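Local coordinates for protein Can2 (Sulfobacillus thermosulfidooxidans, PDB 7BDV) that binds the CRISPR second messenger cyclic tetra-adenylate through its CARF domain and acts as a dual-specificity nuclease that potentiates type III CRISPR defence, at residues I38-P43 with R78-I83; L287-C292 with S314-V319. One frame throughout, in Å; residues are numbered along the deposited sequence.

Contact 1 of 2, residues I38-P43 with R78-I83. With nucleotides of chain E.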
ATOM      1  N   ILE A  38       5.208  29.086  -7.388  1.00 33.95           N
ATOM      2  CA  ILE A  38       4.301  29.322  -6.228  1.00 31.16           C
ATOM      3  C   ILE A  38       3.775  27.958  -5.767  1.00 32.67           C
ATOM      4  O   ILE A  38       3.035  27.314  -6.550  1.00 31.76           O
ATOM      5  CB  ILE A  38       3.183  30.319  -6.560  1.00 32.86           C
ATOM      6  CG1 ILE A  38       3.782  31.688  -6.921  1.00 35.48           C
ATOM      7  CG2 ILE A  38       2.195  30.487  -5.405  1.00 35.22           C
ATOM      8  CD1 ILE A  38       2.811  32.622  -7.526  1.00 37.13           C
ATOM      9  N   LEU A  39       4.156  27.542  -4.561  1.00 33.74           N
ATOM     10  CA  LEU A  39       3.707  26.266  -3.931  1.00 35.44           C
ATOM     11  C   LEU A  39       2.518  26.568  -2.996  1.00 37.27           C
ATOM     12  O   LEU A  39       2.682  27.326  -2.023  1.00 37.95           O
ATOM     13  CB  LEU A  39       4.864  25.640  -3.155  1.00 35.94           C
ATOM     14  CG  LEU A  39       6.155  25.381  -3.931  1.00 32.11           C
ATOM     15  CD1 LEU A  39       7.227  24.835  -3.008  1.00 30.56           C
ATOM     16  CD2 LEU A  39       5.916  24.431  -5.090  1.00 32.01           C
ATOM     17  N   LEU A  40       1.343  26.051  -3.325  1.00 31.76           N
ATOM     18  CA  LEU A  40       0.161  26.073  -2.436  1.00 29.99           C
ATOM     19  C   LEU A  40       0.210  24.844  -1.537  1.00 36.53           C
ATOM     20  O   LEU A  40      -0.104  23.745  -2.038  1.00 38.91           O
ATOM     21  CB  LEU A  40      -1.097  26.100  -3.298  1.00 36.28           C
ATOM     22  CG  LEU A  40      -1.610  27.469  -3.734  1.00 38.68           C
ATOM     23  CD1 LEU A  40      -0.495  28.403  -4.140  1.00 37.37           C
ATOM     24  CD2 LEU A  40      -2.617  27.328  -4.855  1.00 43.25           C
ATOM     25  N   TYR A  41       0.621  25.008  -0.277  1.00 34.08           N
ATOM     26  CA  TYR A  41       0.693  23.903   0.714  1.00 36.81           C
ATOM     27  C   TYR A  41      -0.471  24.055   1.702  1.00 31.54           C
ATOM     28  O   TYR A  41      -1.122  25.098   1.708  1.00 38.23           O
ATOM     29  CB  TYR A  41       2.051  23.850   1.409  1.00 43.03           C
ATOM     30  CG  TYR A  41       2.301  24.965   2.388  1.00 51.41           C
ATOM     31  CD1 TYR A  41       2.849  26.174   1.980  1.00 51.54           C
ATOM     32  CD2 TYR A  41       2.011  24.796   3.733  1.00 60.51           C
ATOM     33  CE1 TYR A  41       3.067  27.202   2.886  1.00 57.38           C
ATOM     34  CE2 TYR A  41       2.219  25.817   4.648  1.00 62.72           C
ATOM     35  CZ  TYR A  41       2.744  27.024   4.221  1.00 58.83           C
ATOM     36  OH  TYR A  41       2.955  28.024   5.122  1.00 58.64           O
ATOM     37  N   THR A  42      -0.726  23.030   2.508  1.00 31.86           N
ATOM     38  CA  THR A  42      -1.859  23.016   3.459  1.00 35.77           C
ATOM     39  C   THR A  42      -1.314  22.873   4.871  1.00 36.16           C
ATOM     40  O   THR A  42      -0.164  22.484   5.046  1.00 37.63           O
ATOM     41  CB  THR A  42      -2.834  21.904   3.090  1.00 34.46           C
ATOM     42  OG1 THR A  42      -2.086  20.706   3.199  1.00 30.72           O
ATOM     43  CG2 THR A  42      -3.392  22.059   1.696  1.00 39.06           C
ATOM     44  N   PRO A  43      -2.128  23.215   5.897  1.00 40.41           N
ATOM     45  CA  PRO A  43      -1.730  23.078   7.299  1.00 45.00           C
ATOM     46  C   PRO A  43      -1.243  21.667   7.658  1.00 45.65           C
ATOM     47  O   PRO A  43      -1.796  20.691   7.164  1.00 42.61           O
ATOM     48  CB  PRO A  43      -3.016  23.395   8.084  1.00 44.30           C
ATOM     49  CG  PRO A  43      -3.814  24.265   7.150  1.00 46.00           C
ATOM     50  CD  PRO A  43      -3.493  23.750   5.757  1.00 42.82           C
ATOM     51  N   ARG A  78     -10.002  33.113  -3.779  1.00 50.47           N
ATOM     52  CA  ARG A  78      -9.472  34.448  -3.379  1.00 53.27           C
ATOM     53  C   ARG A  78      -7.936  34.441  -3.476  1.00 54.63           C
ATOM     54  O   ARG A  78      -7.382  35.426  -3.965  1.00 51.67           O
ATOM     55  CB  ARG A  78      -9.966  34.835  -1.982  1.00 53.70           C
ATOM     56  N   ILE A  79      -7.268  33.371  -3.043  1.00 53.35           N
ATOM     57  CA  ILE A  79      -5.775  33.276  -3.068  1.00 54.14           C
ATOM     58  C   ILE A  79      -5.296  33.246  -4.528  1.00 52.80           C
ATOM     59  O   ILE A  79      -4.278  33.903  -4.837  1.00 41.77           O
ATOM     60  CB  ILE A  79      -5.270  32.068  -2.253  1.00 54.60           C
ATOM     61  CG1 ILE A  79      -5.639  32.199  -0.771  1.00 58.18           C
ATOM     62  CG2 ILE A  79      -3.780  31.861  -2.457  1.00 54.13           C
ATOM     63  N   CYS A  80      -5.989  32.510  -5.402  1.00 47.52           N
ATOM     64  CA  CYS A  80      -5.642  32.421  -6.842  1.00 44.31           C
ATOM     65  C   CYS A  80      -5.867  33.791  -7.509  1.00 41.54           C
ATOM     66  O   CYS A  80      -4.995  34.212  -8.290  1.00 43.30           O
ATOM     67  CB  CYS A  80      -6.395  31.294  -7.532  1.00 45.38           C
ATOM     68  SG  CYS A  80      -5.786  29.666  -7.024  1.00 51.22           S
ATOM     69  N   ASP A  81      -6.973  34.468  -7.205  1.00 39.34           N
ATOM     70  CA  ASP A  81      -7.226  35.877  -7.622  1.00 45.10           C
ATOM     71  C   ASP A  81      -6.024  36.749  -7.223  1.00 40.97           C
ATOM     72  O   ASP A  81      -5.518  37.463  -8.097  1.00 42.77           O
ATOM     73  CB  ASP A  81      -8.539  36.414  -7.050  1.00 51.70           C
ATOM     74  CG  ASP A  81      -9.796  35.922  -7.762  1.00 57.98           C
ATOM     75  OD1 ASP A  81      -9.665  35.351  -8.863  1.00 64.91           O
ATOM     76  OD2 ASP A  81     -10.903  36.132  -7.220  1.00 64.52           O
ATOM     77  N   GLU A  82      -5.551  36.666  -5.980  1.00 43.51           N
ATOM     78  CA  GLU A  82      -4.412  37.493  -5.481  1.00 46.60           C
ATOM     79  C   GLU A  82      -3.149  37.161  -6.284  1.00 47.72           C
ATOM     80  O   GLU A  82      -2.441  38.112  -6.657  1.00 41.58           O
ATOM     81  CB  GLU A  82      -4.185  37.307  -3.980  1.00 50.93           C
ATOM     82  CG  GLU A  82      -5.242  37.987  -3.122  1.00 54.71           C
ATOM     83  CD  GLU A  82      -5.321  37.530  -1.668  1.00 63.26           C
ATOM     84  OE1 GLU A  82      -4.365  36.851  -1.176  1.00 59.69           O
ATOM     85  OE2 GLU A  82      -6.356  37.852  -1.020  1.00 65.62           O
ATOM     86  N   ILE A  83      -2.891  35.874  -6.566  1.00 44.11           N
ATOM     87  CA  ILE A  83      -1.684  35.384  -7.299  1.00 43.41           C
ATOM     88  C   ILE A  83      -1.685  35.957  -8.723  1.00 43.95           C
ATOM     89  O   ILE A  83      -0.581  36.359  -9.214  1.00 39.62           O
ATOM     90  CB  ILE A  83      -1.620  33.834  -7.323  1.00 45.17           C
ATOM     91  CG1 ILE A  83      -1.201  33.240  -5.977  1.00 44.02           C
ATOM     92  CG2 ILE A  83      -0.700  33.339  -8.427  1.00 45.57           C
ATOM     93  CD1 ILE A  83      -1.473  31.756  -5.873  1.00 45.51           C
TER
ATOM     94  P     A E   4      -9.873  14.020  -3.874  1.00 29.61           P
ATOM     95  OP1   A E   4     -10.516  15.328  -3.593  1.00 31.96           O
ATOM     96  OP2   A E   4      -9.554  13.299  -5.138  1.00 30.18           O
ATOM     97  O5'   A E   4      -8.480  14.368  -3.158  1.00 27.41           O
ATOM     98  C5'   A E   4      -7.395  13.477  -3.206  1.00 29.78           C
ATOM     99  C4'   A E   4      -6.149  14.329  -3.220  1.00 31.59           C
ATOM    100  O4'   A E   4      -6.183  15.255  -2.090  1.00 33.99           O
ATOM    101  C3'   A E   4      -4.856  13.537  -3.081  1.00 32.14           C
ATOM    102  O3'   A E   4      -3.924  14.079  -4.030  1.00 35.82           O
ATOM    103  C2'   A E   4      -4.472  13.784  -1.624  1.00 33.96           C
ATOM    104  O2'   A E   4      -3.107  13.561  -1.334  1.00 32.23           O
ATOM    105  C1'   A E   4      -4.925  15.230  -1.455  1.00 31.46           C
ATOM    106  N9    A E   4      -5.096  15.675  -0.090  1.00 36.57           N
ATOM    107  C8    A E   4      -5.805  15.040   0.937  1.00 38.18           C
ATOM    108  N7    A E   4      -5.773  15.733   2.061  1.00 36.36           N
ATOM    109  C5    A E   4      -4.993  16.854   1.771  1.00 38.58           C
ATOM    110  C6    A E   4      -4.558  17.947   2.556  1.00 40.52           C
ATOM    111  N6    A E   4      -4.879  18.078   3.834  1.00 37.43           N
ATOM    112  N1    A E   4      -3.760  18.893   1.977  1.00 35.07           N
ATOM    113  C2    A E   4      -3.422  18.716   0.691  1.00 41.45           C
ATOM    114  N3    A E   4      -3.780  17.735  -0.149  1.00 41.71           N
ATOM    115  C4    A E   4      -4.562  16.819   0.461  1.00 38.35           C
TER
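Ile38 and Ile83 both place CG1 beside the backbone N with CG2 opposite it, and a nearly trans chi2 (168° and 165°) extends each CD1. The two side chains lie alongside each other, pointing opposite ways: CD1 of Ile38 rests on CG2 of Ile83 at 3.7 Å, while CG2 of Ile38 meets CD1 of Ile83 at 3.9 Å. The same Ile83 CD1 also lies 3.9 Å from Leu40 CD1, so one methyl bridges two strand residues. Leu40 reaches Cys80 more loosely, CD2 to SG at 4.5 Å, and Cys80 in turn packs on Ala105 and Arg108 of helix 99-111. The contact lays helix 73-86 against one face of the parallel part of the sheet in the Rossmann-like CARF domain, with segment 78-83 running nearly antiparallel to strand 38-41 (169°) and their axes 11.8 Å apart. Just past the strand's C-terminal end, Thr42 OG1 donates a hydrogen bond to N1 of A4 of chain E (2.8 Å), a nucleotide of the bound cyclic tetra-adenylate. Thr42 CG2 borders the base too, 3.2 Å from N1 of A4 of chain E, and Met101 touches Thr42 from helix 99-111.

Contact 2 of 2, residues L287-C292 with S314-V319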
ATOM      1  N   LEU A 287       9.310   4.477 -10.776  1.00 29.64           N
ATOM      2  CA  LEU A 287      10.303   3.623 -10.101  1.00 30.73           C
ATOM      3  C   LEU A 287       9.831   2.172 -10.179  1.00 31.37           C
ATOM      4  O   LEU A 287       8.668   1.897  -9.862  1.00 31.40           O
ATOM      5  CB  LEU A 287      10.538   4.090  -8.678  1.00 31.43           C
ATOM      6  CG  LEU A 287      11.750   3.471  -8.012  1.00 36.38           C
ATOM      7  CD1 LEU A 287      13.030   3.959  -8.665  1.00 38.55           C
ATOM      8  CD2 LEU A 287      11.761   3.804  -6.539  1.00 41.40           C
ATOM      9  N   HIS A 288      10.723   1.310 -10.636  1.00 37.15           N
ATOM     10  CA  HIS A 288      10.532  -0.150 -10.788  1.00 34.61           C
ATOM     11  C   HIS A 288      11.408  -0.827  -9.742  1.00 36.81           C
ATOM     12  O   HIS A 288      12.617  -0.547  -9.703  1.00 32.37           O
ATOM     13  CB  HIS A 288      10.881  -0.567 -12.209  1.00 34.35           C
ATOM     14  CG  HIS A 288       9.950  -0.124 -13.277  1.00 35.77           C
ATOM     15  ND1 HIS A 288       9.815   1.201 -13.634  1.00 34.92           N
ATOM     16  CD2 HIS A 288       9.159  -0.827 -14.125  1.00 36.86           C
ATOM     17  CE1 HIS A 288       8.942   1.299 -14.622  1.00 36.37           C
ATOM     18  NE2 HIS A 288       8.519   0.061 -14.941  1.00 32.51           N
ATOM     19  N   VAL A 289      10.809  -1.677  -8.907  1.00 31.66           N
ATOM     20  CA  VAL A 289      11.502  -2.459  -7.855  1.00 34.05           C
ATOM     21  C   VAL A 289      11.309  -3.949  -8.166  1.00 36.43           C
ATOM     22  O   VAL A 289      10.139  -4.386  -8.326  1.00 29.42           O
ATOM     23  CB  VAL A 289      10.965  -2.050  -6.472  1.00 38.01           C
ATOM     24  CG1 VAL A 289      11.612  -2.820  -5.334  1.00 45.91           C
ATOM     25  CG2 VAL A 289      11.096  -0.538  -6.255  1.00 38.80           C
ATOM     26  N   ILE A 290      12.398  -4.705  -8.268  1.00 34.68           N
ATOM     27  CA  ILE A 290      12.371  -6.201  -8.367  1.00 36.12           C
ATOM     28  C   ILE A 290      12.878  -6.789  -7.045  1.00 38.44           C
ATOM     29  O   ILE A 290      13.949  -6.355  -6.573  1.00 39.12           O
ATOM     30  CB  ILE A 290      13.193  -6.704  -9.559  1.00 32.76           C
ATOM     31  CG1 ILE A 290      12.757  -6.039 -10.857  1.00 32.00           C
ATOM     32  CG2 ILE A 290      13.142  -8.227  -9.657  1.00 34.33           C
ATOM     33  CD1 ILE A 290      13.728  -6.203 -11.966  1.00 35.24           C
ATOM     34  N   GLU A 291      12.078  -7.665  -6.434  1.00 36.10           N
ATOM     35  CA  GLU A 291      12.492  -8.617  -5.370  1.00 34.20           C
ATOM     36  C   GLU A 291      12.898  -9.942  -6.036  1.00 37.67           C
ATOM     37  O   GLU A 291      12.044 -10.588  -6.691  1.00 33.73           O
ATOM     38  CB  GLU A 291      11.333  -8.790  -4.380  1.00 43.85           C
ATOM     39  CG  GLU A 291      11.656  -9.664  -3.185  1.00 46.83           C
ATOM     40  CD  GLU A 291      12.545  -9.025  -2.127  1.00 59.09           C
ATOM     41  OE1 GLU A 291      12.874  -7.810  -2.252  1.00 61.22           O
ATOM     42  OE2 GLU A 291      12.880  -9.740  -1.156  1.00 66.11           O
ATOM     43  N   CYS A 292      14.184 -10.309  -5.958  1.00 38.27           N
ATOM     44  CA  CYS A 292      14.726 -11.566  -6.564  1.00 40.76           C
ATOM     45  C   CYS A 292      15.662 -12.316  -5.608  1.00 42.54           C
ATOM     46  O   CYS A 292      16.190 -13.357  -6.031  1.00 51.89           O
ATOM     47  CB  CYS A 292      15.415 -11.270  -7.890  1.00 45.93           C
ATOM     48  SG  CYS A 292      16.488  -9.817  -7.796  1.00 48.12           S
ATOM     49  N   SER A 314       4.187  -3.364   1.114  1.00 38.62           N
ATOM     50  CA  SER A 314       4.345  -2.300   2.142  1.00 37.32           C
ATOM     51  C   SER A 314       5.435  -1.309   1.698  1.00 36.27           C
ATOM     52  O   SER A 314       5.149  -0.107   1.590  1.00 36.01           O
ATOM     53  CB  SER A 314       4.645  -2.911   3.486  1.00 37.80           C
ATOM     54  OG  SER A 314       4.969  -1.909   4.459  1.00 43.62           O
ATOM     55  N   VAL A 315       6.634  -1.797   1.416  1.00 40.94           N
ATOM     56  CA  VAL A 315       7.821  -0.930   1.153  1.00 43.31           C
ATOM     57  C   VAL A 315       7.634  -0.160  -0.162  1.00 41.32           C
ATOM     58  O   VAL A 315       7.864   1.065  -0.159  1.00 39.71           O
ATOM     59  CB  VAL A 315       9.122  -1.752   1.169  1.00 43.06           C
ATOM     60  CG1 VAL A 315      10.324  -0.903   0.776  1.00 43.92           C
ATOM     61  CG2 VAL A 315       9.323  -2.380   2.542  1.00 40.74           C
ATOM     62  N   THR A 316       7.212  -0.820  -1.243  1.00 37.41           N
ATOM     63  CA  THR A 316       7.143  -0.198  -2.581  1.00 42.57           C
ATOM     64  C   THR A 316       6.110   0.928  -2.578  1.00 42.54           C
ATOM     65  O   THR A 316       6.360   1.948  -3.227  1.00 40.40           O
ATOM     66  CB  THR A 316       6.959  -1.215  -3.710  1.00 47.03           C
ATOM     67  OG1 THR A 316       5.615  -1.694  -3.692  1.00 58.46           O
ATOM     68  CG2 THR A 316       7.994  -2.313  -3.621  1.00 49.80           C
ATOM     69  N   ASN A 317       5.007   0.753  -1.863  1.00 39.15           N
ATOM     70  CA  ASN A 317       3.963   1.789  -1.732  1.00 41.80           C
ATOM     71  C   ASN A 317       4.536   3.005  -0.982  1.00 40.68           C
ATOM     72  O   ASN A 317       4.228   4.129  -1.390  1.00 45.86           O
ATOM     73  CB  ASN A 317       2.681   1.210  -1.125  1.00 46.51           C
ATOM     74  CG  ASN A 317       1.856   0.435  -2.140  1.00 53.16           C
ATOM     75  N   ARG A 318       5.346   2.808   0.058  1.00 40.44           N
ATOM     76  CA  ARG A 318       5.941   3.930   0.834  1.00 46.08           C
ATOM     77  C   ARG A 318       7.062   4.617   0.022  1.00 43.38           C
ATOM     78  O   ARG A 318       7.118   5.864   0.034  1.00 46.27           O
ATOM     79  CB  ARG A 318       6.410   3.414   2.198  1.00 52.30           C
ATOM     80  CG  ARG A 318       6.459   4.449   3.317  1.00 64.12           C
ATOM     81  CD  ARG A 318       5.102   4.864   3.852  1.00 66.43           C
ATOM     82  NE  ARG A 318       4.241   3.733   4.202  1.00 69.88           N
ATOM     83  CZ  ARG A 318       2.952   3.834   4.529  1.00 68.86           C
ATOM     84  NH1 ARG A 318       2.347   5.013   4.546  1.00 72.88           N
ATOM     85  NH2 ARG A 318       2.266   2.750   4.844  1.00 61.33           N
ATOM     86  N   VAL A 319       7.885   3.863  -0.704  1.00 43.87           N
ATOM     87  CA  VAL A 319       9.156   4.375  -1.309  1.00 42.32           C
ATOM     88  C   VAL A 319       8.883   4.946  -2.700  1.00 47.22           C
ATOM     89  O   VAL A 319       9.557   5.917  -3.080  1.00 43.10           O
ATOM     90  CB  VAL A 319      10.205   3.251  -1.365  1.00 42.70           C
ATOM     91  CG1 VAL A 319      11.301   3.480  -2.403  1.00 47.16           C
ATOM     92  CG2 VAL A 319      10.759   3.011   0.034  1.00 43.99           C
TER
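Thr316 crosses Val289 at a slant, and its side chain divides its work at CB. One branch, OG1, stays with the helix and hydrogen-bonds to Ile312 O, one turn earlier. The other, Thr316 CG2, sits anti to the carbonyl carbon and meets the strand, 4.0 Å from Val289 CG1 and 4.1 Å from Val289 CB. A chi1 of 179° swings Val289 CG1 opposite the amide nitrogen and onto this methyl. Nearly one helical turn on, Val319 CG1 touches Leu287 CD2 at 4.2 Å, and Leu147 of helix 143-148 packs on both of these residues. Strand 286-291 and helix 306-320 are the first two elements of a beta-alpha-beta unit completed by parallel strand 325-329, in the endonuclease domain. Glu291 ends the strand close to Asp278, as in the metal site of PD-(D/E)XK nucleases, so the packed strand probably leads into the active site. Farther round the helix, Arg318 forms a salt bridge with Asp313 of the second subunit. Across the contact itself only methyl and methine groups meet: with the threonine hydroxyl bonded inside its own helix, strand and helix are joined here by dispersion and burial rather than by directional bonds.

After helix 4-10, strand 13-17 and helix 23-31 the chain lays down strand 36-41, then runs through helix 47-55 and strand 62-67 before helix 73-86 returns over the sheet; contact 1 closes this loop of 34 residues. The chain later adds strand 153-154 to the second sheet and passes through helices 168-176, 182-193 and 205-212 before that sheet's main strands. There contact 2 closes a shorter loop, of 21 residues, between strand 286-291 and helix 306-320. The two contacts follow in series, neither nested nor crossed. Their centres lie 34 Å apart, and each ties a helix to a different mixed sheet: contact 1 in the domain that holds cyclic tetra-adenylate, contact 2 in the nuclease domain.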